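Local coordinates for protein GphF (Cystobacter violaceus, PDB 6MFC) that probably decarboxylates an acyl unit to start polyketide biosynthesis, acting through a GNAT fold turned to a decarboxylase role, at residues H26-A31 / G68-L73; R60-E65 / A81-R86; S153-Y158 / L166-Y171; G195-G200 / D209-I214. All blocks are in the same frame, centred on the assembly; numbering follows the deposited sequence.

Contact 1 of 4, residues H26-A31 / G68-L73; sequences HRIRHA and GCWVLL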
loop_
_atom_site.group_PDB
_atom_site.type_symbol
_atom_site.label_atom_id
_atom_site.label_comp_id
_atom_site.label_asym_id
_atom_site.label_seq_id
_atom_site.Cartn_x
_atom_site.Cartn_y
_atom_site.Cartn_z
ATOM N N HIS A 26 13.294 -2.051 -17.910
ATOM C CA HIS A 26 12.198 -1.553 -17.087
ATOM C C HIS A 26 11.548 -0.331 -17.729
ATOM O O HIS A 26 12.214 0.457 -18.402
ATOM C CB HIS A 26 12.695 -1.202 -15.683
ATOM C CG HIS A 26 13.416 0.108 -15.609
ATOM N ND1 HIS A 26 14.460 0.431 -16.449
ATOM C CD2 HIS A 26 13.241 1.178 -14.799
ATOM C CE1 HIS A 26 14.897 1.643 -16.159
ATOM N NE2 HIS A 26 14.175 2.119 -15.161
ATOM N N ARG A 27 10.242 -0.183 -17.519
ATOM C CA ARG A 27 9.509 0.981 -17.999
ATOM C C ARG A 27 8.288 1.190 -17.119
ATOM O O ARG A 27 7.506 0.257 -16.910
ATOM C CB ARG A 27 9.088 0.819 -19.464
ATOM C CG ARG A 27 8.084 1.864 -19.926
ATOM C CD ARG A 27 7.904 1.853 -21.435
ATOM N NE ARG A 27 6.834 2.753 -21.858
ATOM C CZ ARG A 27 5.613 2.355 -22.199
ATOM N NH1 ARG A 27 5.305 1.066 -22.177
ATOM N NH2 ARG A 27 4.700 3.243 -22.570
ATOM N N ILE A 28 8.130 2.407 -16.610
ATOM C CA ILE A 28 7.014 2.768 -15.743
ATOM C C ILE A 28 6.124 3.749 -16.491
ATOM O O ILE A 28 6.612 4.733 -17.059
ATOM C CB ILE A 28 7.503 3.363 -14.412
ATOM C CG1 ILE A 28 8.125 2.270 -13.540
ATOM C CG2 ILE A 28 6.362 4.052 -13.681
ATOM C CD1 ILE A 28 8.629 2.765 -12.202
ATOM N N ARG A 29 4.821 3.473 -16.501
ATOM C CA ARG A 29 3.845 4.332 -17.152
ATOM C C ARG A 29 2.562 4.320 -16.335
ATOM O O ARG A 29 2.377 3.490 -15.442
ATOM C CB ARG A 29 3.571 3.884 -18.594
ATOM C CG ARG A 29 3.034 2.466 -18.711
ATOM C CD ARG A 29 2.502 2.191 -20.109
ATOM N NE ARG A 29 1.986 0.831 -20.239
ATOM C CZ ARG A 29 0.758 0.460 -19.894
ATOM N NH1 ARG A 29 -0.090 1.346 -19.389
ATOM N NH2 ARG A 29 0.376 -0.801 -20.049
ATOM N N HIS A 30 1.668 5.256 -16.650
ATOM C CA HIS A 30 0.384 5.310 -15.966
ATOM C C HIS A 30 -0.454 4.081 -16.300
ATOM O O HIS A 30 -0.369 3.518 -17.395
ATOM C CB HIS A 30 -0.381 6.578 -16.352
ATOM C CG HIS A 30 0.058 7.802 -15.612
ATOM N ND1 HIS A 30 0.144 7.849 -14.237
ATOM C CD2 HIS A 30 0.424 9.030 -16.054
ATOM C CE1 HIS A 30 0.552 9.050 -13.863
ATOM N NE2 HIS A 30 0.728 9.785 -14.947
ATOM N N ALA A 31 -1.268 3.663 -15.337
ATOM C CA ALA A 31 -2.175 2.552 -15.569
ATOM C C ALA A 31 -3.309 2.985 -16.490
ATOM O O ALA A 31 -3.840 4.092 -16.367
ATOM C CB ALA A 31 -2.737 2.033 -14.246
ATOM N N GLY A 68 -2.705 8.799 -10.984
ATOM C CA GLY A 68 -2.177 8.418 -9.690
ATOM C C GLY A 68 -1.961 6.924 -9.572
ATOM O O GLY A 68 -1.838 6.389 -8.467
ATOM N N CYS A 69 -1.918 6.238 -10.711
ATOM C CA CYS A 69 -1.675 4.803 -10.759
ATOM C C CYS A 69 -0.625 4.520 -11.821
ATOM O O CYS A 69 -0.693 5.068 -12.926
ATOM C CB CYS A 69 -2.966 4.031 -11.057
ATOM S SG CYS A 69 -4.264 4.242 -9.810
ATOM N N TRP A 70 0.348 3.675 -11.485
ATOM C CA TRP A 70 1.437 3.339 -12.389
ATOM C C TRP A 70 1.611 1.830 -12.472
ATOM O O TRP A 70 1.266 1.093 -11.546
ATOM C CB TRP A 70 2.762 3.971 -11.946
ATOM C CG TRP A 70 2.761 5.462 -11.974
ATOM C CD1 TRP A 70 3.232 6.263 -12.973
ATOM C CD2 TRP A 70 2.272 6.336 -10.953
ATOM N NE1 TRP A 70 3.065 7.584 -12.638
ATOM C CE2 TRP A 70 2.477 7.656 -11.402
ATOM C CE3 TRP A 70 1.681 6.132 -9.702
ATOM C CZ2 TRP A 70 2.110 8.766 -10.645
ATOM C CZ3 TRP A 70 1.319 7.235 -8.953
ATOM C CH2 TRP A 70 1.533 8.535 -9.426
ATOM N N VAL A 71 2.161 1.383 -13.597
ATOM C CA VAL A 71 2.533 -0.009 -13.796
ATOM C C VAL A 71 4.014 -0.063 -14.138
ATOM O O VAL A 71 4.571 0.866 -14.733
ATOM C CB VAL A 71 1.693 -0.690 -14.898
ATOM C CG1 VAL A 71 0.234 -0.778 -14.477
ATOM C CG2 VAL A 71 1.829 0.063 -16.211
ATOM N N LEU A 72 4.657 -1.157 -13.742
ATOM C CA LEU A 72 6.053 -1.412 -14.067
ATOM C C LEU A 72 6.127 -2.581 -15.039
ATOM O O LEU A 72 5.566 -3.649 -14.775
ATOM C CB LEU A 72 6.871 -1.705 -12.807
ATOM C CG LEU A 72 8.324 -2.143 -13.010
ATOM C CD1 LEU A 72 9.066 -1.192 -13.936
ATOM C CD2 LEU A 72 9.032 -2.233 -11.673
ATOM N N LEU A 73 6.814 -2.372 -16.157
ATOM C CA LEU A 73 6.902 -3.363 -17.219
ATOM C C LEU A 73 8.272 -4.026 -17.208
ATOM O O LEU A 73 9.299 -3.341 -17.214
ATOM C CB LEU A 73 6.644 -2.722 -18.584
ATOM C CG LEU A 73 5.281 -2.058 -18.778
ATOM C CD1 LEU A 73 5.140 -1.561 -20.202
ATOM C CD2 LEU A 73 4.171 -3.029 -18.436
#
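His30 and Trp70 both carry CG anti to the carbonyl carbon (chi1 -81° and -64°), and their rings run out side by side. They meet obliquely, with planes 33° apart, ND1 of His30 sitting 3.3 Å above the plane of the indole of Trp70 near its rim. The same ND1 donates to the carbonyl O of Cys69 at 3.2 Å, and that oxygen lies in the imidazole plane. Ala31 N reaches Cys69 O at 2.8 Å from the opposite face of the carbonyl. Farther along, the strands form an antiparallel ladder: Arg29 and Val71 are a hydrogen-bonded pair, Val71 N meeting Arg29 O at 2.8 Å, and Leu73 N reaches Arg27 O at 2.8 Å. On one face Ile28 CG1 packs on Leu72 CD1 (3.6 Å), and both side chains rest on Leu132 of helix 128-140. On the other, Val71 CG2 sits 3.8 Å above the centre of the Arg29 guanidinium, whose charge is paired with Asp35. Two donors thus grip the Cys69 carbonyl. Together with the indole, the ND1 bond should fix the rotation of the His30 imidazole at the end of this outermost strand of the sheet.

Contact 2 of 4, residues R60-E65 / A81-R86; sequences RRVTTE and ATYAQR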
loop_
_atom_site.group_PDB
_atom_site.type_symbol
_atom_site.label_atom_id
_atom_site.label_comp_id
_atom_site.label_asym_id
_atom_site.label_seq_id
_atom_site.Cartn_x
_atom_site.Cartn_y
_atom_site.Cartn_z
ATOM N N ARG A 60 -12.005 0.691 -10.363
ATOM C CA ARG A 60 -12.400 1.893 -9.637
ATOM C C ARG A 60 -11.198 2.778 -9.336
ATOM O O ARG A 60 -11.294 4.008 -9.397
ATOM C CB ARG A 60 -13.115 1.511 -8.342
ATOM C CG ARG A 60 -13.802 2.678 -7.654
ATOM C CD ARG A 60 -13.693 2.591 -6.139
ATOM N NE ARG A 60 -12.330 2.827 -5.666
ATOM C CZ ARG A 60 -11.772 4.032 -5.571
ATOM N NH1 ARG A 60 -12.456 5.112 -5.925
ATOM N NH2 ARG A 60 -10.528 4.159 -5.129
ATOM N N ARG A 61 -10.055 2.170 -9.008
ATOM C CA ARG A 61 -8.866 2.952 -8.675
ATOM C C ARG A 61 -8.298 3.649 -9.906
ATOM O O ARG A 61 -8.006 4.851 -9.874
ATOM C CB ARG A 61 -7.806 2.050 -8.044
ATOM C CG ARG A 61 -8.263 1.322 -6.795
ATOM C CD ARG A 61 -7.204 0.343 -6.328
ATOM N NE ARG A 61 -7.673 -0.472 -5.213
ATOM C CZ ARG A 61 -6.955 -1.431 -4.638
ATOM N NH1 ARG A 61 -5.732 -1.696 -5.076
ATOM N NH2 ARG A 61 -7.459 -2.126 -3.628
ATOM N N VAL A 62 -8.125 2.904 -11.000
ATOM C CA VAL A 62 -7.477 3.459 -12.184
ATOM C C VAL A 62 -8.318 4.573 -12.792
ATOM O O VAL A 62 -7.780 5.576 -13.276
ATOM C CB VAL A 62 -7.187 2.341 -13.202
ATOM C CG1 VAL A 62 -6.595 2.916 -14.477
ATOM C CG2 VAL A 62 -6.250 1.308 -12.593
ATOM N N THR A 63 -9.642 4.430 -12.768
ATOM C CA THR A 63 -10.509 5.433 -13.375
ATOM C C THR A 63 -10.793 6.615 -12.456
ATOM O O THR A 63 -11.140 7.693 -12.951
ATOM C CB THR A 63 -11.824 4.788 -13.808
ATOM O OG1 THR A 63 -12.503 4.260 -12.661
ATOM C CG2 THR A 63 -11.555 3.662 -14.797
ATOM N N THR A 64 -10.649 6.450 -11.140
ATOM C CA THR A 64 -10.906 7.559 -10.225
ATOM C C THR A 64 -9.719 8.513 -10.164
ATOM O O THR A 64 -9.889 9.735 -10.246
ATOM C CB THR A 64 -11.237 7.029 -8.830
ATOM O OG1 THR A 64 -12.400 6.194 -8.902
ATOM C CG2 THR A 64 -11.498 8.176 -7.866
ATOM N N GLU A 65 -8.508 7.973 -10.017
ATOM C CA GLU A 65 -7.271 8.749 -10.015
ATOM C C GLU A 65 -6.429 8.262 -11.189
ATOM O O GLU A 65 -5.490 7.472 -11.007
ATOM C CB GLU A 65 -6.521 8.602 -8.692
ATOM C CG GLU A 65 -5.480 9.679 -8.434
ATOM C CD GLU A 65 -6.063 10.900 -7.750
ATOM O OE1 GLU A 65 -6.994 10.737 -6.932
ATOM O OE2 GLU A 65 -5.594 12.022 -8.030
ATOM N N ALA A 81 2.543 -2.849 -9.900
ATOM C CA ALA A 81 1.426 -1.919 -9.989
ATOM C C ALA A 81 1.271 -1.167 -8.675
ATOM O O ALA A 81 1.355 -1.761 -7.596
ATOM C CB ALA A 81 0.119 -2.646 -10.329
ATOM N N THR A 82 1.042 0.141 -8.774
ATOM C CA THR A 82 0.816 0.991 -7.613
ATOM C C THR A 82 -0.449 1.808 -7.827
ATOM O O THR A 82 -0.623 2.426 -8.881
ATOM C CB THR A 82 2.007 1.921 -7.361
ATOM O OG1 THR A 82 3.131 1.149 -6.924
ATOM C CG2 THR A 82 1.660 2.945 -6.298
ATOM N N TYR A 83 -1.328 1.808 -6.828
ATOM C CA TYR A 83 -2.561 2.578 -6.857
ATOM C C TYR A 83 -2.520 3.651 -5.779
ATOM O O TYR A 83 -1.950 3.450 -4.703
ATOM C CB TYR A 83 -3.779 1.679 -6.645
ATOM C CG TYR A 83 -3.786 0.447 -7.518
ATOM C CD1 TYR A 83 -4.376 0.467 -8.775
ATOM C CD2 TYR A 83 -3.208 -0.737 -7.084
ATOM C CE1 TYR A 83 -4.389 -0.660 -9.575
ATOM C CE2 TYR A 83 -3.215 -1.869 -7.877
ATOM C CZ TYR A 83 -3.807 -1.826 -9.122
ATOM O OH TYR A 83 -3.816 -2.951 -9.916
ATOM N N ALA A 84 -3.135 4.795 -6.071
ATOM C CA ALA A 84 -3.149 5.893 -5.116
ATOM C C ALA A 84 -4.310 6.824 -5.426
ATOM O O ALA A 84 -4.750 6.933 -6.574
ATOM C CB ALA A 84 -1.828 6.668 -5.131
ATOM N N GLN A 85 -4.802 7.490 -4.385
ATOM C CA GLN A 85 -5.813 8.526 -4.530
ATOM C C GLN A 85 -5.488 9.658 -3.568
ATOM O O GLN A 85 -4.816 9.463 -2.552
ATOM C CB GLN A 85 -7.231 7.998 -4.272
ATOM C CG GLN A 85 -7.533 7.651 -2.824
ATOM C CD GLN A 85 -8.931 7.089 -2.642
ATOM O OE1 GLN A 85 -9.645 6.843 -3.614
ATOM N NE2 GLN A 85 -9.330 6.884 -1.391
ATOM N N ARG A 86 -5.967 10.849 -3.907
ATOM C CA ARG A 86 -5.687 12.049 -3.131
ATOM C C ARG A 86 -6.793 12.247 -2.101
ATOM O O ARG A 86 -7.972 12.342 -2.462
ATOM C CB ARG A 86 -5.573 13.262 -4.053
ATOM C CG ARG A 86 -4.963 14.493 -3.411
ATOM C CD ARG A 86 -4.527 15.486 -4.474
ATOM N NE ARG A 86 -3.818 16.628 -3.907
ATOM C CZ ARG A 86 -3.132 17.510 -4.625
ATOM N NH1 ARG A 86 -3.056 17.379 -5.942
ATOM N NH2 ARG A 86 -2.516 18.519 -4.027
#
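Arg61 and Tyr83 face each other where helix 60-64 passes over strand 81-86, the axes 8.3 Å apart at closest and inclined at 55°, and the backbones come closer at Glu65 and Gln85, just past the helix end. The contact packs helix 55-64 on strand 77-87 of the central GNAT-like sheet, with Leu39 of helix 36-46 touching both Val62 and Tyr83. The extended chain of Arg61 crosses the Tyr83 ring at about a right angle. Its CD touches CG of Tyr83 at 3.6 Å, and its CZ stands 4.9 Å from the ring centroid over the face, a cation-pi contact with the guanidinium edge-on (planes 75° apart). Val62 CG2 meets the edge of the same ring. Arg60 NH2 donates to Gln85 OE1 at 3.2 Å from above the amide plane, while Gln85 NE2 is held by Leu101 O and Gln113 OE1. A bend at chi2 (88°) carries the Glu65 carboxylate over the strand, where Arg86 N donates to its OE1 at 3.2 Å, again from above. Glu57, whose single carboxylate bridges Arg60 and Arg61, probably offsets only part of their charge; the Tyr83 face and Gln85 oxygen are uncharged partners.

Contact 3 of 4, residues S153-Y158 / L166-Y171; sequences SRCGDY and LGYEDY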
loop_
_atom_site.group_PDB
_atom_site.type_symbol
_atom_site.label_atom_id
_atom_site.label_comp_id
_atom_site.label_asym_id
_atom_site.label_seq_id
_atom_site.Cartn_x
_atom_site.Cartn_y
_atom_site.Cartn_z
ATOM N N SER A 153 -0.548 0.025 6.009
ATOM C CA SER A 153 0.265 -1.153 5.740
ATOM C C SER A 153 -0.241 -2.328 6.577
ATOM O O SER A 153 -1.325 -2.287 7.163
ATOM C CB SER A 153 1.737 -0.846 6.004
ATOM O OG SER A 153 2.549 -1.981 5.761
ATOM N N ARG A 154 0.550 -3.398 6.642
ATOM C CA ARG A 154 0.171 -4.595 7.375
ATOM C C ARG A 154 1.440 -5.335 7.783
ATOM O O ARG A 154 2.555 -4.943 7.426
ATOM C CB ARG A 154 -0.762 -5.479 6.538
ATOM C CG ARG A 154 -0.178 -5.910 5.201
ATOM C CD ARG A 154 -1.159 -6.769 4.417
ATOM N NE ARG A 154 -1.574 -7.953 5.165
ATOM C CZ ARG A 154 -0.939 -9.120 5.128
ATOM N NH1 ARG A 154 0.143 -9.265 4.377
ATOM N NH2 ARG A 154 -1.389 -10.143 5.841
ATOM N N CYS A 155 1.263 -6.410 8.546
ATOM C CA CYS A 155 2.366 -7.234 9.020
ATOM C C CYS A 155 2.282 -8.607 8.370
ATOM O O CYS A 155 1.209 -9.218 8.332
ATOM C CB CYS A 155 2.342 -7.361 10.546
ATOM S SG CYS A 155 2.723 -5.827 11.418
ATOM N N GLY A 156 3.416 -9.089 7.865
ATOM C CA GLY A 156 3.453 -10.357 7.165
ATOM C C GLY A 156 3.832 -11.540 8.032
ATOM O O GLY A 156 3.577 -12.689 7.658
ATOM N N ASP A 157 4.442 -11.283 9.187
ATOM C CA ASP A 157 4.899 -12.335 10.090
ATOM C C ASP A 157 4.519 -12.008 11.528
ATOM O O ASP A 157 5.338 -12.074 12.448
ATOM C CB ASP A 157 6.405 -12.543 9.958
ATOM C CG ASP A 157 6.881 -13.815 10.635
ATOM O OD1 ASP A 157 6.034 -14.672 10.959
ATOM O OD2 ASP A 157 8.104 -13.951 10.847
ATOM N N TYR A 158 3.260 -11.639 11.742
ATOM C CA TYR A 158 2.777 -11.419 13.100
ATOM C C TYR A 158 2.339 -12.714 13.786
ATOM O O TYR A 158 2.613 -12.877 14.983
ATOM C CB TYR A 158 1.626 -10.411 13.127
ATOM C CG TYR A 158 1.019 -10.282 14.507
ATOM C CD1 TYR A 158 1.760 -9.768 15.563
ATOM C CD2 TYR A 158 -0.282 -10.698 14.762
ATOM C CE1 TYR A 158 1.223 -9.658 16.828
ATOM C CE2 TYR A 158 -0.829 -10.591 16.027
ATOM C CZ TYR A 158 -0.071 -10.069 17.055
ATOM O OH TYR A 158 -0.605 -9.958 18.319
ATOM N N LEU A 166 3.392 -11.938 22.174
ATOM C CA LEU A 166 3.617 -10.535 21.858
ATOM C C LEU A 166 2.352 -9.890 21.304
ATOM O O LEU A 166 1.632 -10.482 20.495
ATOM C CB LEU A 166 4.759 -10.400 20.852
ATOM C CG LEU A 166 5.210 -8.980 20.514
ATOM C CD1 LEU A 166 5.563 -8.220 21.781
ATOM C CD2 LEU A 166 6.394 -9.013 19.561
ATOM N N GLY A 167 2.081 -8.662 21.752
ATOM C CA GLY A 167 0.950 -7.924 21.242
ATOM C C GLY A 167 1.236 -7.281 19.898
ATOM O O GLY A 167 2.383 -7.093 19.496
ATOM N N TYR A 168 0.155 -6.935 19.195
ATOM C CA TYR A 168 0.293 -6.357 17.863
ATOM C C TYR A 168 0.963 -4.991 17.918
ATOM O O TYR A 168 1.876 -4.710 17.132
ATOM C CB TYR A 168 -1.078 -6.263 17.191
ATOM C CG TYR A 168 -1.036 -5.867 15.729
ATOM C CD1 TYR A 168 -0.717 -6.797 14.747
ATOM C CD2 TYR A 168 -1.329 -4.569 15.331
ATOM C CE1 TYR A 168 -0.682 -6.442 13.411
ATOM C CE2 TYR A 168 -1.297 -4.205 13.996
ATOM C CZ TYR A 168 -0.973 -5.145 13.041
ATOM O OH TYR A 168 -0.940 -4.789 11.712
ATOM N N GLU A 169 0.535 -4.131 18.847
ATOM C CA GLU A 169 1.099 -2.787 18.924
ATOM C C GLU A 169 2.581 -2.823 19.284
ATOM O O GLU A 169 3.383 -2.083 18.703
ATOM C CB GLU A 169 0.320 -1.943 19.933
ATOM C CG GLU A 169 0.828 -0.513 20.052
ATOM C CD GLU A 169 0.049 0.309 21.062
ATOM O OE1 GLU A 169 -1.022 -0.152 21.510
ATOM O OE2 GLU A 169 0.511 1.418 21.409
ATOM N N ASP A 170 2.962 -3.674 20.240
ATOM C CA ASP A 170 4.373 -3.796 20.589
ATOM C C ASP A 170 5.179 -4.372 19.431
ATOM O O ASP A 170 6.300 -3.923 19.162
ATOM C CB ASP A 170 4.537 -4.660 21.841
ATOM C CG ASP A 170 4.113 -3.945 23.108
ATOM O OD1 ASP A 170 4.192 -2.698 23.147
ATOM O OD2 ASP A 170 3.706 -4.629 24.070
ATOM N N TYR A 171 4.624 -5.365 18.731
ATOM C CA TYR A 171 5.317 -5.933 17.581
ATOM C C TYR A 171 5.460 -4.912 16.462
ATOM O O TYR A 171 6.515 -4.825 15.823
ATOM C CB TYR A 171 4.578 -7.172 17.079
ATOM C CG TYR A 171 5.137 -7.732 15.791
ATOM C CD1 TYR A 171 6.444 -8.196 15.723
ATOM C CD2 TYR A 171 4.357 -7.803 14.644
ATOM C CE1 TYR A 171 6.961 -8.709 14.549
ATOM C CE2 TYR A 171 4.864 -8.317 13.466
ATOM C CZ TYR A 171 6.165 -8.769 13.423
ATOM O OH TYR A 171 6.675 -9.282 12.251
#
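Tyr158 and Tyr168 form the central aromatic pair, a T-shaped one. The edge of Tyr168 points at the face of Tyr158, with CD1 of Tyr168 3.7 Å above the middle of that ring and the planes 83° apart. Tyr171 approaches the edge of the Tyr158 ring instead; these two side chains slide past each other in opposite directions, their centroids 5.7 Å apart and their planes at an oblique 37°. Sulfur-aromatic contacts add a second layer. SG of Cys155, anti to its carbonyl carbon (chi1 -69°), lies between the other two tyrosines, 4.8 Å from the ring centroid of Tyr168 and 5.0 Å from that of Tyr171, oblique to both. Polar groups gather round the rim of the cluster. Tyr158 OH reaches the start of the helix, 3.2 Å from Leu166 O, near the N-cap residue Gly167, whose O accepts from Tyr171 N at 2.9 Å. The hydroxyls of Tyr168 and Tyr171 are hydrogen-bonded to Asn208 and Asp181. Each of these partners also takes a backbone N-H of the loop, Asn208 OD1 that of Cys155 and Asp181 OD2 that of Asp157, so both tie the loop and a tyrosine together. In the fold, the cluster pins the loop leaving strand 148-153 to the first turn of helix 168-172. Cys155 also touches Leu184 of helix 182-190, Tyr168 leans on Val213 of strand 212-218, and Tyr171 packs on Gln161 of the short helix 159-162.

Contact 4 of 4, residues G195-G200 / D209-I214; sequences GGIISG and DGAGVI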
loop_
_atom_site.group_PDB
_atom_site.type_symbol
_atom_site.label_atom_id
_atom_site.label_comp_id
_atom_site.label_asym_id
_atom_site.label_seq_id
_atom_site.Cartn_x
_atom_site.Cartn_y
_atom_site.Cartn_z
ATOM N N GLY A 195 1.880 5.997 12.043
ATOM C CA GLY A 195 0.891 6.978 12.438
ATOM C C GLY A 195 -0.279 6.448 13.234
ATOM O O GLY A 195 -1.227 7.203 13.487
ATOM N N GLY A 196 -0.260 5.183 13.633
ATOM C CA GLY A 196 -1.326 4.599 14.419
ATOM C C GLY A 196 -1.813 3.290 13.832
ATOM O O GLY A 196 -1.442 2.885 12.731
ATOM N N ILE A 197 -2.668 2.628 14.606
ATOM C CA ILE A 197 -3.243 1.341 14.241
ATOM C C ILE A 197 -4.754 1.496 14.141
ATOM O O ILE A 197 -5.389 2.033 15.056
ATOM C CB ILE A 197 -2.875 0.249 15.260
ATOM C CG1 ILE A 197 -1.359 0.202 15.463
ATOM C CG2 ILE A 197 -3.393 -1.102 14.803
ATOM C CD1 ILE A 197 -0.919 -0.746 16.555
ATOM N N ILE A 198 -5.322 1.028 13.036
ATOM C CA ILE A 198 -6.763 1.053 12.811
ATOM C C ILE A 198 -7.311 -0.317 13.186
ATOM O O ILE A 198 -7.065 -1.308 12.489
ATOM C CB ILE A 198 -7.101 1.406 11.356
ATOM C CG1 ILE A 198 -6.436 2.721 10.954
ATOM C CG2 ILE A 198 -8.606 1.490 11.166
ATOM C CD1 ILE A 198 -6.545 3.022 9.478
ATOM N N SER A 199 -8.054 -0.383 14.288
ATOM C CA SER A 199 -8.648 -1.644 14.711
ATOM C C SER A 199 -9.780 -2.033 13.769
ATOM O O SER A 199 -10.622 -1.203 13.416
ATOM C CB SER A 199 -9.163 -1.536 16.146
ATOM O OG SER A 199 -8.098 -1.337 17.058
ATOM N N GLY A 200 -9.795 -3.300 13.360
ATOM C CA GLY A 200 -10.828 -3.776 12.456
ATOM C C GLY A 200 -10.781 -3.154 11.080
ATOM O O GLY A 200 -11.810 -3.090 10.401
ATOM N N ASP A 209 -4.899 -9.684 12.764
ATOM C CA ASP A 209 -6.021 -9.539 13.692
ATOM C C ASP A 209 -6.977 -8.447 13.218
ATOM O O ASP A 209 -7.547 -7.696 14.011
ATOM C CB ASP A 209 -5.527 -9.267 15.115
ATOM C CG ASP A 209 -4.881 -10.485 15.748
ATOM O OD1 ASP A 209 -3.927 -11.030 15.154
ATOM O OD2 ASP A 209 -5.323 -10.894 16.842
ATOM N N GLY A 210 -7.147 -8.359 11.900
ATOM C CA GLY A 210 -7.993 -7.355 11.292
ATOM C C GLY A 210 -7.479 -5.937 11.372
ATOM O O GLY A 210 -8.165 -5.024 10.900
ATOM N N ALA A 211 -6.298 -5.717 11.941
ATOM C CA ALA A 211 -5.807 -4.368 12.152
ATOM C C ALA A 211 -5.121 -3.833 10.898
ATOM O O ALA A 211 -4.905 -4.545 9.914
ATOM C CB ALA A 211 -4.844 -4.327 13.339
ATOM N N GLY A 212 -4.779 -2.548 10.948
ATOM C CA GLY A 212 -4.040 -1.897 9.887
ATOM C C GLY A 212 -3.135 -0.810 10.430
ATOM O O GLY A 212 -3.547 -0.026 11.291
ATOM N N VAL A 213 -1.901 -0.748 9.940
ATOM C CA VAL A 213 -0.894 0.173 10.453
ATOM C C VAL A 213 -0.782 1.354 9.499
ATOM O O VAL A 213 -0.525 1.174 8.303
ATOM C CB VAL A 213 0.464 -0.524 10.631
ATOM C CG1 VAL A 213 1.530 0.483 11.035
ATOM C CG2 VAL A 213 0.350 -1.632 11.665
ATOM N N ILE A 214 -0.967 2.559 10.028
ATOM C CA ILE A 214 -0.851 3.777 9.234
ATOM C C ILE A 214 0.619 4.173 9.150
ATOM O O ILE A 214 1.264 4.427 10.172
ATOM C CB ILE A 214 -1.692 4.912 9.833
ATOM C CG1 ILE A 214 -3.174 4.537 9.837
ATOM C CG2 ILE A 214 -1.470 6.205 9.061
ATOM C CD1 ILE A 214 -4.064 5.595 10.450
#
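Ile198 N donates to Gly212 O at 2.7 Å. The same oxygen is approached by the CA-H of Ile197, whose CA is 3.3 Å away. Farther along, Ile214 N meets Gly196 O at 2.8 Å. The return bond from Gly212 N to Ile198 O is weak. Between these positions Ile197 and Val213 form an antiparallel non-hydrogen-bonded pair, CA to CA 4.6 Å, with the short strand axes 163° apart in direction. Strands 193-198 and 212-218 are the last two of the chain. The final one is inserted between 148-153 and the outermost strand 193-198, giving the swapped order of closing strands known from GNAT folds. Side chains divide between the two faces. Ile197 CG2 touches Ala211 CB at 3.8 Å, and both residues meet Tyr168 of helix 168-172, while Val213 touches Val172 of the same helix. On the other face Ile198 and Ile214 each hold CG1 anti to the carbonyl carbon (chi1 -55° and -62°), which sends their ends across the same face to meet. The two side chains cross at about a right angle, their CD1 atoms 3.7 Å apart, and Ile214 also touches Leu93.

How the contacts relate
The four contacts fall into two groups. Contacts 1, 2 and 4 lie on one mixed sheet; contact 3 sits beside it, in the loop that leaves strand 148-153. Contacts 1 and 2, centres 12 Å apart, interlock: their segments alternate along the chain, and Trp70 O to Thr82 N (2.9 Å) probably links neighbouring strands 70-74 and 77-87. Contacts 3 and 4 follow in series, centres 10 Å apart, joined by a probable bond between Ser153 N and Val213 O. Contacts 1 and 3 lie about 30 Å apart between centres, on opposite sides of the chain's centre. The groups are separated at the sheet's middle, where parallel strands 111-119 and 148-153 are neighbours; in GNAT folds these splay to form the acyl-thioester cleft, consistent with a repurposed site here.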